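Long-range contacts in putative regulator (Escherichia coli O6, PDB 3HFI), which is a putative transcription regulator whose UTRA domain, as in GntR-family relatives, probably binds a small effector molecule that modulates DNA binding: residues 30-36 / 49-55; 110-116 / 128-134; 77-81 / 94-99. Residues are numbered along the deposited sequence.

All three contacts lie in one UTRA domain built on an antiparallel sheet with strand order 26-35, 51-60, 65-73, 144-153, 130-139, 105-114. Interaction 1 pairs the first two strands of that order and interaction 2 the last two, so they sit near the two margins of the same sheet, centres 23 Å apart. Interaction 3 lies between them in the sequence and packs helix 91-99 against the loop that follows strand 65-73. It touches interaction 1 through Leu53 CD2 and Ile81 CG1, 4.0 Å apart, but its centre is 31 Å from that of interaction 2. The two margins thus differ: the 105-114 side meets the second subunit through Tyr110, while no other chain touches interaction 1.

Interaction 1: 30-36 / 49-55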
loop_
_atom_site.group_PDB
_atom_site.type_symbol
_atom_site.label_atom_id
_atom_site.label_comp_id
_atom_site.label_asym_id
_atom_site.label_seq_id
_atom_site.Cartn_x
_atom_site.Cartn_y
_atom_site.Cartn_z
ATOM N N THR A 30 20.428 8.273 -5.501
ATOM C CA THR A 30 20.651 8.966 -6.743
ATOM C C THR A 30 19.376 9.539 -7.277
ATOM O O THR A 30 18.265 9.098 -6.926
ATOM C CB THR A 30 21.382 8.060 -7.806
ATOM O OG1 THR A 30 22.040 8.906 -8.735
ATOM C CG2 THR A 30 20.472 7.160 -8.547
ATOM N N SER A 31 19.544 10.575 -8.086
ATOM C CA SER A 31 18.450 11.080 -8.885
ATOM C C SER A 31 18.830 11.522 -10.284
ATOM O O SER A 31 19.954 11.786 -10.552
ATOM C CB SER A 31 17.703 12.191 -8.151
ATOM O OG SER A 31 18.429 13.359 -8.049
ATOM N N ARG A 32 17.849 11.681 -11.152
ATOM C CA ARG A 32 18.123 11.905 -12.552
ATOM C C ARG A 32 16.867 12.411 -13.211
ATOM O O ARG A 32 15.786 11.966 -12.824
ATOM C CB ARG A 32 18.332 10.544 -13.170
ATOM C CG ARG A 32 19.306 10.468 -14.167
ATOM C CD ARG A 32 19.770 8.994 -14.263
ATOM N NE ARG A 32 18.677 8.016 -14.483
ATOM C CZ ARG A 32 18.675 6.781 -13.956
ATOM N NH1 ARG A 32 19.674 6.405 -13.133
ATOM N NH2 ARG A 32 17.650 5.935 -14.191
ATOM N N ILE A 33 17.002 13.301 -14.189
ATOM C CA ILE A 33 15.877 13.676 -15.045
ATOM C C ILE A 33 16.065 12.773 -16.268
ATOM O O ILE A 33 17.160 12.746 -16.826
ATOM C CB ILE A 33 15.931 15.131 -15.522
ATOM C CG1 ILE A 33 15.858 16.107 -14.325
ATOM C CG2 ILE A 33 14.832 15.420 -16.525
ATOM C CD1 ILE A 33 14.753 15.776 -13.423
ATOM N N GLU A 34 15.058 12.009 -16.654
ATOM C CA GLU A 34 15.263 11.176 -17.821
ATOM C C GLU A 34 13.986 11.178 -18.675
ATOM O O GLU A 34 12.916 11.404 -18.141
ATOM C CB GLU A 34 15.587 9.735 -17.369
ATOM C CG GLU A 34 14.443 9.121 -16.565
ATOM C CD GLU A 34 14.664 7.599 -16.138
ATOM O OE1 GLU A 34 15.827 7.155 -16.007
ATOM O OE2 GLU A 34 13.634 6.886 -15.932
ATOM N N PRO A 35 14.115 10.881 -19.985
ATOM C CA PRO A 35 12.921 10.744 -20.804
ATOM C C PRO A 35 12.120 9.530 -20.357
ATOM O O PRO A 35 12.707 8.479 -20.110
ATOM C CB PRO A 35 13.449 10.577 -22.240
ATOM C CG PRO A 35 14.904 11.005 -22.184
ATOM C CD PRO A 35 15.368 10.693 -20.751
ATOM N N ALA A 36 10.805 9.680 -20.180
ATOM C CA ALA A 36 9.926 8.536 -19.872
ATOM C C ALA A 36 9.966 7.506 -20.994
ATOM O O ALA A 36 9.780 7.848 -22.181
ATOM C CB ALA A 36 8.549 8.985 -19.651
ATOM N N GLY A 49 8.901 9.888 -23.926
ATOM C CA GLY A 49 10.018 10.841 -24.084
ATOM C C GLY A 49 9.963 12.091 -23.189
ATOM O O GLY A 49 10.957 12.870 -23.079
ATOM N N GLN A 50 8.819 12.319 -22.570
ATOM C CA GLN A 50 8.682 13.459 -21.709
ATOM C C GLN A 50 9.571 13.299 -20.489
ATOM O O GLN A 50 9.586 12.250 -19.912
ATOM C CB GLN A 50 7.262 13.556 -21.221
ATOM C CG GLN A 50 7.031 14.821 -20.491
ATOM C CD GLN A 50 5.599 15.091 -20.317
ATOM O OE1 GLN A 50 4.932 15.425 -21.286
ATOM N NE2 GLN A 50 5.095 14.977 -19.089
ATOM N N ASP A 51 10.299 14.344 -20.106
ATOM C CA ASP A 51 11.197 14.252 -18.963
ATOM C C ASP A 51 10.459 13.975 -17.677
ATOM O O ASP A 51 9.372 14.496 -17.420
ATOM C CB ASP A 51 12.043 15.523 -18.851
ATOM C CG ASP A 51 13.221 15.536 -19.782
ATOM O OD1 ASP A 51 13.596 14.488 -20.355
ATOM O OD2 ASP A 51 13.857 16.594 -19.889
ATOM N N ILE A 52 10.953 13.005 -16.924
ATOM C CA ILE A 52 10.443 12.721 -15.610
ATOM C C ILE A 52 11.606 12.731 -14.665
ATOM O O ILE A 52 12.787 12.674 -15.101
ATOM C CB ILE A 52 9.650 11.385 -15.569
ATOM C CG1 ILE A 52 10.492 10.146 -16.035
ATOM C CG2 ILE A 52 8.327 11.528 -16.362
ATOM C CD1 ILE A 52 11.426 9.540 -14.952
ATOM N N LEU A 53 11.310 12.840 -13.372
ATOM C CA LEU A 53 12.333 12.726 -12.314
ATOM C C LEU A 53 12.455 11.267 -11.781
ATOM O O LEU A 53 11.458 10.660 -11.381
ATOM C CB LEU A 53 11.994 13.675 -11.143
ATOM C CG LEU A 53 12.912 13.676 -9.902
ATOM C CD1 LEU A 53 14.302 14.094 -10.345
ATOM C CD2 LEU A 53 12.331 14.609 -8.817
ATOM N N TYR A 54 13.654 10.695 -11.816
ATOM C CA TYR A 54 13.888 9.387 -11.315
ATOM C C TYR A 54 14.584 9.577 -9.959
ATOM O O TYR A 54 15.485 10.362 -9.863
ATOM C CB TYR A 54 14.809 8.637 -12.234
ATOM C CG TYR A 54 15.384 7.371 -11.634
ATOM C CD1 TYR A 54 14.731 6.142 -11.783
ATOM C CD2 TYR A 54 16.588 7.387 -10.964
ATOM C CE1 TYR A 54 15.260 4.973 -11.280
ATOM C CE2 TYR A 54 17.142 6.192 -10.431
ATOM C CZ TYR A 54 16.460 4.996 -10.605
ATOM O OH TYR A 54 16.942 3.816 -10.046
ATOM N N LEU A 55 14.113 8.900 -8.909
ATOM C CA LEU A 55 14.722 8.951 -7.584
ATOM C C LEU A 55 14.951 7.539 -7.129
ATOM O O LEU A 55 14.020 6.723 -7.148
ATOM C CB LEU A 55 13.749 9.582 -6.619
ATOM C CG LEU A 55 13.899 10.858 -5.895
ATOM C CD1 LEU A 55 14.455 12.004 -6.790
ATOM C CD2 LEU A 55 12.533 11.165 -5.235
#
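Tyr54 is the most deeply covered residue here, giving up 105 Å² to the neighbouring strand. The guanidinium of Arg32 lies flat on its ring, planes 12° apart, with Arg32 CZ 4.0 Å from the ring centroid: a stacked cation-pi pair. Arg32 is held in that pose by a salt bridge along its own strand, NH2 to Glu34 OE1 at 2.8 Å, while Glu34 OE2 turns to Arg72 and the Tyr54 hydroxyl to Glu70, both on strand 65-73. Thr30 CG2 meets the ring edge, 3.9 Å from Tyr54 CE2.

Arg32, Glu34, Ile52 and Tyr54 lie on one face because they form successive hydrogen-bonded pairs of the antiparallel strands 30-35 and 51-55, at the margin of the UTRA-domain sheet and joined by a connection that carries helix 38-44. In the first pair Arg32 N to Tyr54 O is 3.0 Å and Tyr54 N to Arg32 O 2.7 Å; in the next, Glu34 N to Ile52 O and Ile52 N to Glu34 O are each 2.8 Å.

Ile52, second in buried area, sets CD1 3.4 Å from Glu34 CG and also packs on Leu44 of the helix. On the opposite face, Ile33 CD1 meets Leu53 CD1 at 3.5 Å. Past the strands two more backbone bonds follow in a shifted register: Ala36 N to Gln50 O at 2.9 Å, and Gly49 N to Ala36 O at 2.8 Å.

Interaction 2: 110-116 / 128-134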
loop_
_atom_site.group_PDB
_atom_site.type_symbol
_atom_site.label_atom_id
_atom_site.label_comp_id
_atom_site.label_asym_id
_atom_site.label_seq_id
_atom_site.Cartn_x
_atom_site.Cartn_y
_atom_site.Cartn_z
ATOM N N TYR A 110 2.192 -7.070 -7.425
ATOM C CA TYR A 110 3.254 -7.728 -6.724
ATOM C C TYR A 110 3.775 -8.925 -7.558
ATOM O O TYR A 110 2.983 -9.706 -8.073
ATOM C CB TYR A 110 2.765 -8.234 -5.357
ATOM C CG TYR A 110 2.102 -7.187 -4.480
ATOM C CD1 TYR A 110 2.824 -6.459 -3.530
ATOM C CD2 TYR A 110 0.747 -6.916 -4.601
ATOM C CE1 TYR A 110 2.189 -5.471 -2.721
ATOM C CE2 TYR A 110 0.106 -5.960 -3.786
ATOM C CZ TYR A 110 0.832 -5.224 -2.873
ATOM O OH TYR A 110 0.174 -4.287 -2.106
ATOM N N ALA A 111 5.087 -9.098 -7.604
ATOM C CA ALA A 111 5.727 -10.139 -8.434
ATOM C C ALA A 111 7.028 -10.625 -7.781
ATOM O O ALA A 111 7.694 -9.865 -7.099
ATOM C CB ALA A 111 6.018 -9.576 -9.830
ATOM N N ALA A 112 7.396 -11.881 -8.009
ATOM C CA ALA A 112 8.724 -12.407 -7.592
ATOM C C ALA A 112 9.751 -12.024 -8.620
ATOM O O ALA A 112 9.519 -12.195 -9.807
ATOM C CB ALA A 112 8.700 -13.911 -7.448
ATOM N N ARG A 113 10.871 -11.473 -8.178
ATOM C CA ARG A 113 12.023 -11.266 -9.070
ATOM C C ARG A 113 13.333 -11.802 -8.448
ATOM O O ARG A 113 13.393 -12.130 -7.263
ATOM C CB ARG A 113 12.165 -9.792 -9.420
ATOM C CG ARG A 113 10.878 -9.150 -10.019
ATOM C CD ARG A 113 10.785 -9.347 -11.506
ATOM N NE ARG A 113 11.970 -8.796 -12.174
ATOM C CZ ARG A 113 12.079 -7.561 -12.685
ATOM N NH1 ARG A 113 11.059 -6.692 -12.642
ATOM N NH2 ARG A 113 13.225 -7.200 -13.264
ATOM N N LEU A 114 14.379 -11.910 -9.260
ATOM C CA LEU A 114 15.723 -12.252 -8.745
ATOM C C LEU A 114 16.587 -10.972 -8.802
ATOM O O LEU A 114 17.119 -10.634 -9.863
ATOM C CB LEU A 114 16.319 -13.429 -9.531
ATOM C CG LEU A 114 15.624 -14.798 -9.329
ATOM C CD1 LEU A 114 15.678 -15.262 -7.884
ATOM C CD2 LEU A 114 14.166 -14.814 -9.790
ATOM N N ILE A 115 16.713 -10.296 -7.647
ATOM C CA ILE A 115 17.105 -8.856 -7.494
ATOM C C ILE A 115 17.962 -8.181 -8.584
ATOM O O ILE A 115 17.572 -7.143 -9.151
ATOM C CB ILE A 115 17.769 -8.628 -6.067
ATOM C CG1 ILE A 115 18.111 -7.146 -5.824
ATOM C CG2 ILE A 115 18.987 -9.598 -5.815
ATOM C CD1 ILE A 115 16.893 -6.247 -5.545
ATOM N N GLY A 116 19.135 -8.772 -8.852
ATOM C CA GLY A 116 20.154 -8.184 -9.737
ATOM C C GLY A 116 21.417 -7.822 -8.962
ATOM O O GLY A 116 21.409 -7.796 -7.721
ATOM N N ASP A 128 20.979 -12.501 -7.721
ATOM C CA ASP A 128 20.223 -13.698 -8.062
ATOM C C ASP A 128 19.366 -14.269 -6.922
ATOM O O ASP A 128 18.635 -15.230 -7.107
ATOM C CB ASP A 128 21.117 -14.774 -8.690
ATOM C CG ASP A 128 20.804 -15.010 -10.161
ATOM O OD1 ASP A 128 20.203 -16.049 -10.497
ATOM O OD2 ASP A 128 21.158 -14.153 -10.989
ATOM N N ALA A 129 19.418 -13.649 -5.757
ATOM C CA ALA A 129 18.419 -13.915 -4.736
ATOM C C ALA A 129 17.034 -13.468 -5.228
ATOM O O ALA A 129 16.921 -12.514 -5.981
ATOM C CB ALA A 129 18.772 -13.181 -3.474
ATOM N N PRO A 130 15.983 -14.163 -4.809
ATOM C CA PRO A 130 14.620 -13.718 -5.108
ATOM C C PRO A 130 14.109 -12.670 -4.095
ATOM O O PRO A 130 14.269 -12.835 -2.871
ATOM C CB PRO A 130 13.792 -15.016 -5.011
ATOM C CG PRO A 130 14.558 -15.888 -4.084
ATOM C CD PRO A 130 16.007 -15.579 -4.381
ATOM N N VAL A 131 13.499 -11.610 -4.604
ATOM C CA VAL A 131 12.930 -10.587 -3.750
ATOM C C VAL A 131 11.492 -10.354 -4.174
ATOM O O VAL A 131 11.092 -10.750 -5.278
ATOM C CB VAL A 131 13.743 -9.306 -3.845
ATOM C CG1 VAL A 131 15.135 -9.570 -3.351
ATOM C CG2 VAL A 131 13.775 -8.802 -5.275
ATOM N N LEU A 132 10.706 -9.731 -3.296
ATOM C CA LEU A 132 9.384 -9.287 -3.689
ATOM C C LEU A 132 9.548 -7.987 -4.454
ATOM O O LEU A 132 10.181 -7.025 -3.997
ATOM C CB LEU A 132 8.436 -9.109 -2.494
ATOM C CG LEU A 132 7.032 -8.603 -2.903
ATOM C CD1 LEU A 132 6.158 -9.775 -3.438
ATOM C CD2 LEU A 132 6.333 -7.912 -1.742
ATOM N N HIS A 133 8.975 -7.969 -5.642
ATOM C CA HIS A 133 8.975 -6.771 -6.443
ATOM C C HIS A 133 7.541 -6.221 -6.483
ATOM O O HIS A 133 6.591 -6.951 -6.740
ATOM C CB HIS A 133 9.463 -7.068 -7.841
ATOM C CG HIS A 133 9.336 -5.919 -8.773
ATOM N ND1 HIS A 133 10.072 -4.758 -8.620
ATOM C CD2 HIS A 133 8.624 -5.762 -9.906
ATOM C CE1 HIS A 133 9.778 -3.918 -9.588
ATOM N NE2 HIS A 133 8.911 -4.501 -10.391
ATOM N N LEU A 134 7.421 -4.936 -6.240
ATOM C CA LEU A 134 6.163 -4.225 -6.339
ATOM C C LEU A 134 6.272 -3.130 -7.375
ATOM O O LEU A 134 7.292 -2.422 -7.425
ATOM C CB LEU A 134 5.919 -3.637 -4.991
ATOM C CG LEU A 134 4.696 -2.864 -4.680
ATOM C CD1 LEU A 134 4.139 -3.709 -3.561
ATOM C CD2 LEU A 134 5.049 -1.471 -4.184
#
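Strands 110-114 and 130-134 make an antiparallel pair at the margin of the sheet, where 105-114 is the outermost strand within the chain. Two hydrogen-bonded pairs carry it. Ala111 N reaches His133 O at 2.8 Å and His133 N returns to Ala111 O at 2.7 Å; Arg113 N to Val131 O is 3.0 Å and Val131 N to Arg113 O 2.7 Å. One more bond, Ile115 N to Ala129 O at 2.8 Å, extends the ladder beyond the strands. The connection between these two antiparallel neighbours in the UTRA-domain sheet carries helix 117-123, with Gly116 at its N-cap position.

On one face Arg113 folds over His133: Arg113 CG is 3.3 Å from His133 CB, and NH1 sits over a face of the imidazole, whose ring also meets Trp152 on strand 144-153. Beyond the strand end, Ile115, pointing sideways, packs CB 3.9 Å from Val131 CG1. The other face carries Leu114 and Pro130, with Leu114 CD1 3.4 Å from Pro130 CB, and Tyr110, whose CB lies 4.2 Å from Leu132 CD1. Tyr110 also packs on Ile103 of the second subunit and makes backbone hydrogen bonds to that chain.

Interaction 3: 77-81 / 94-99; sequences LCPGI and TIESLS
Residues 77-81 form an irregular loop with a type II beta turn from Cys78 to Ile81, closed by Ile81 N to Cys78 O at 3.2 Å; Pro79 (phi/psi -47/117) and Gly80 (109/-10) occupy its central positions. Residues 94-99 are helical, with Leu98 N to Thr94 O at 3.0 Å and Ser99 N to Ile95 O at 2.9 Å. The backbones come nearest at Cys78 and Ser99, CA to CA 4.6 Å. A water bridges them, donating to Leu77 O (2.7 Å) and Ser99 O (3.0 Å).

Leu98 (m, t) points toward the turn: its CB lies 3.7 Å from Cys78 CB (Cys78 chi1 13°), its CD1 3.9 Å from Ile81 CB and 3.8 Å from Gly80 C. Ile81 (chi1 t, chi2 104°, between wells) brings CD1 within 3.7 Å of Ile95 CG1 (Ile95 m, t). Ser99, chi1 p, bonds OG back to Ile95 O at 2.6 Å. The arrangement is a beta turn packed on the side of a helix, here joining the loop after strand 65-73 to helix 91-99 of the UTRA domain.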
loop_
_atom_site.group_PDB
_atom_site.type_symbol
_atom_site.label_atom_id
_atom_site.label_comp_id
_atom_site.label_asym_id
_atom_site.label_seq_id
_atom_site.Cartn_x
_atom_site.Cartn_y
_atom_site.Cartn_z
ATOM N N LEU A 77 3.411 18.242 -13.020
ATOM C CA LEU A 77 2.364 18.422 -12.031
ATOM C C LEU A 77 2.842 19.039 -10.711
ATOM O O LEU A 77 2.004 19.457 -9.911
ATOM C CB LEU A 77 1.727 17.030 -11.747
ATOM C CG LEU A 77 0.947 16.452 -12.934
ATOM C CD1 LEU A 77 0.412 14.993 -12.673
ATOM C CD2 LEU A 77 -0.238 17.514 -13.248
ATOM N N CYS A 78 4.164 19.039 -10.465
ATOM C CA CYS A 78 4.771 19.615 -9.263
ATOM C C CYS A 78 5.976 20.443 -9.635
ATOM O O CYS A 78 7.144 19.978 -9.535
ATOM C CB CYS A 78 5.167 18.597 -8.190
ATOM S SG CYS A 78 5.173 16.913 -8.656
ATOM N N PRO A 79 5.684 21.689 -10.053
ATOM C CA PRO A 79 6.644 22.779 -10.198
ATOM C C PRO A 79 7.510 22.849 -8.948
ATOM O O PRO A 79 6.961 23.005 -7.838
ATOM C CB PRO A 79 5.759 24.029 -10.357
ATOM C CG PRO A 79 4.424 23.493 -10.871
ATOM C CD PRO A 79 4.287 22.165 -10.207
ATOM N N GLY A 80 8.829 22.623 -9.154
ATOM C CA GLY A 80 9.860 22.811 -8.116
ATOM C C GLY A 80 10.480 21.540 -7.564
ATOM O O GLY A 80 11.487 21.609 -6.822
ATOM N N ILE A 81 9.898 20.390 -7.921
ATOM C CA ILE A 81 10.232 19.122 -7.267
ATOM C C ILE A 81 11.682 18.728 -7.548
ATOM O O ILE A 81 12.328 18.019 -6.749
ATOM C CB ILE A 81 9.278 17.967 -7.753
ATOM C CG1 ILE A 81 9.491 16.673 -6.942
ATOM C CG2 ILE A 81 9.442 17.711 -9.294
ATOM C CD1 ILE A 81 8.422 16.323 -5.886
ATOM N N THR A 94 5.785 16.212 -0.185
ATOM C CA THR A 94 6.313 17.256 -1.035
ATOM C C THR A 94 5.582 17.342 -2.380
ATOM O O THR A 94 5.368 18.432 -2.909
ATOM C CB THR A 94 7.847 17.086 -1.265
ATOM O OG1 THR A 94 8.541 17.050 -0.001
ATOM C CG2 THR A 94 8.415 18.224 -2.090
ATOM N N ILE A 95 5.247 16.199 -2.949
ATOM C CA ILE A 95 4.428 16.112 -4.160
ATOM C C ILE A 95 3.120 16.865 -3.881
ATOM O O ILE A 95 2.716 17.719 -4.665
ATOM C CB ILE A 95 4.237 14.617 -4.551
ATOM C CG1 ILE A 95 5.570 14.066 -5.116
ATOM C CG2 ILE A 95 3.066 14.399 -5.509
ATOM C CD1 ILE A 95 5.554 12.546 -5.491
ATOM N N GLU A 96 2.526 16.619 -2.710
ATOM C CA GLU A 96 1.243 17.217 -2.363
ATOM C C GLU A 96 1.351 18.711 -2.187
ATOM O O GLU A 96 0.545 19.408 -2.769
ATOM C CB GLU A 96 0.610 16.544 -1.123
ATOM C CG GLU A 96 0.085 15.126 -1.393
ATOM C CD GLU A 96 -0.771 14.607 -0.273
ATOM O OE1 GLU A 96 -0.561 15.072 0.860
ATOM O OE2 GLU A 96 -1.704 13.797 -0.491
ATOM N N SER A 97 2.360 19.210 -1.461
ATOM C CA SER A 97 2.547 20.640 -1.341
ATOM C C SER A 97 2.760 21.370 -2.640
ATOM O O SER A 97 2.144 22.418 -2.880
ATOM C CB SER A 97 3.762 21.021 -0.467
ATOM O OG SER A 97 3.801 20.346 0.768
ATOM N N LEU A 98 3.707 20.881 -3.425
ATOM C CA LEU A 98 4.046 21.523 -4.672
ATOM C C LEU A 98 2.930 21.464 -5.714
ATOM O O LEU A 98 2.786 22.379 -6.499
ATOM C CB LEU A 98 5.316 20.911 -5.260
ATOM C CG LEU A 98 6.594 21.096 -4.443
ATOM C CD1 LEU A 98 7.769 20.500 -5.188
ATOM C CD2 LEU A 98 6.841 22.531 -4.111
ATOM N N SER A 99 2.148 20.396 -5.745
ATOM C CA SER A 99 1.039 20.293 -6.686
ATOM C C SER A 99 -0.216 21.031 -6.188
ATOM O O SER A 99 -1.078 21.409 -6.965
ATOM C CB SER A 99 0.722 18.803 -6.874
ATOM O OG SER A 99 0.392 18.181 -5.633
HETATM O O HOH W 1 -0.459 20.446 -9.736
#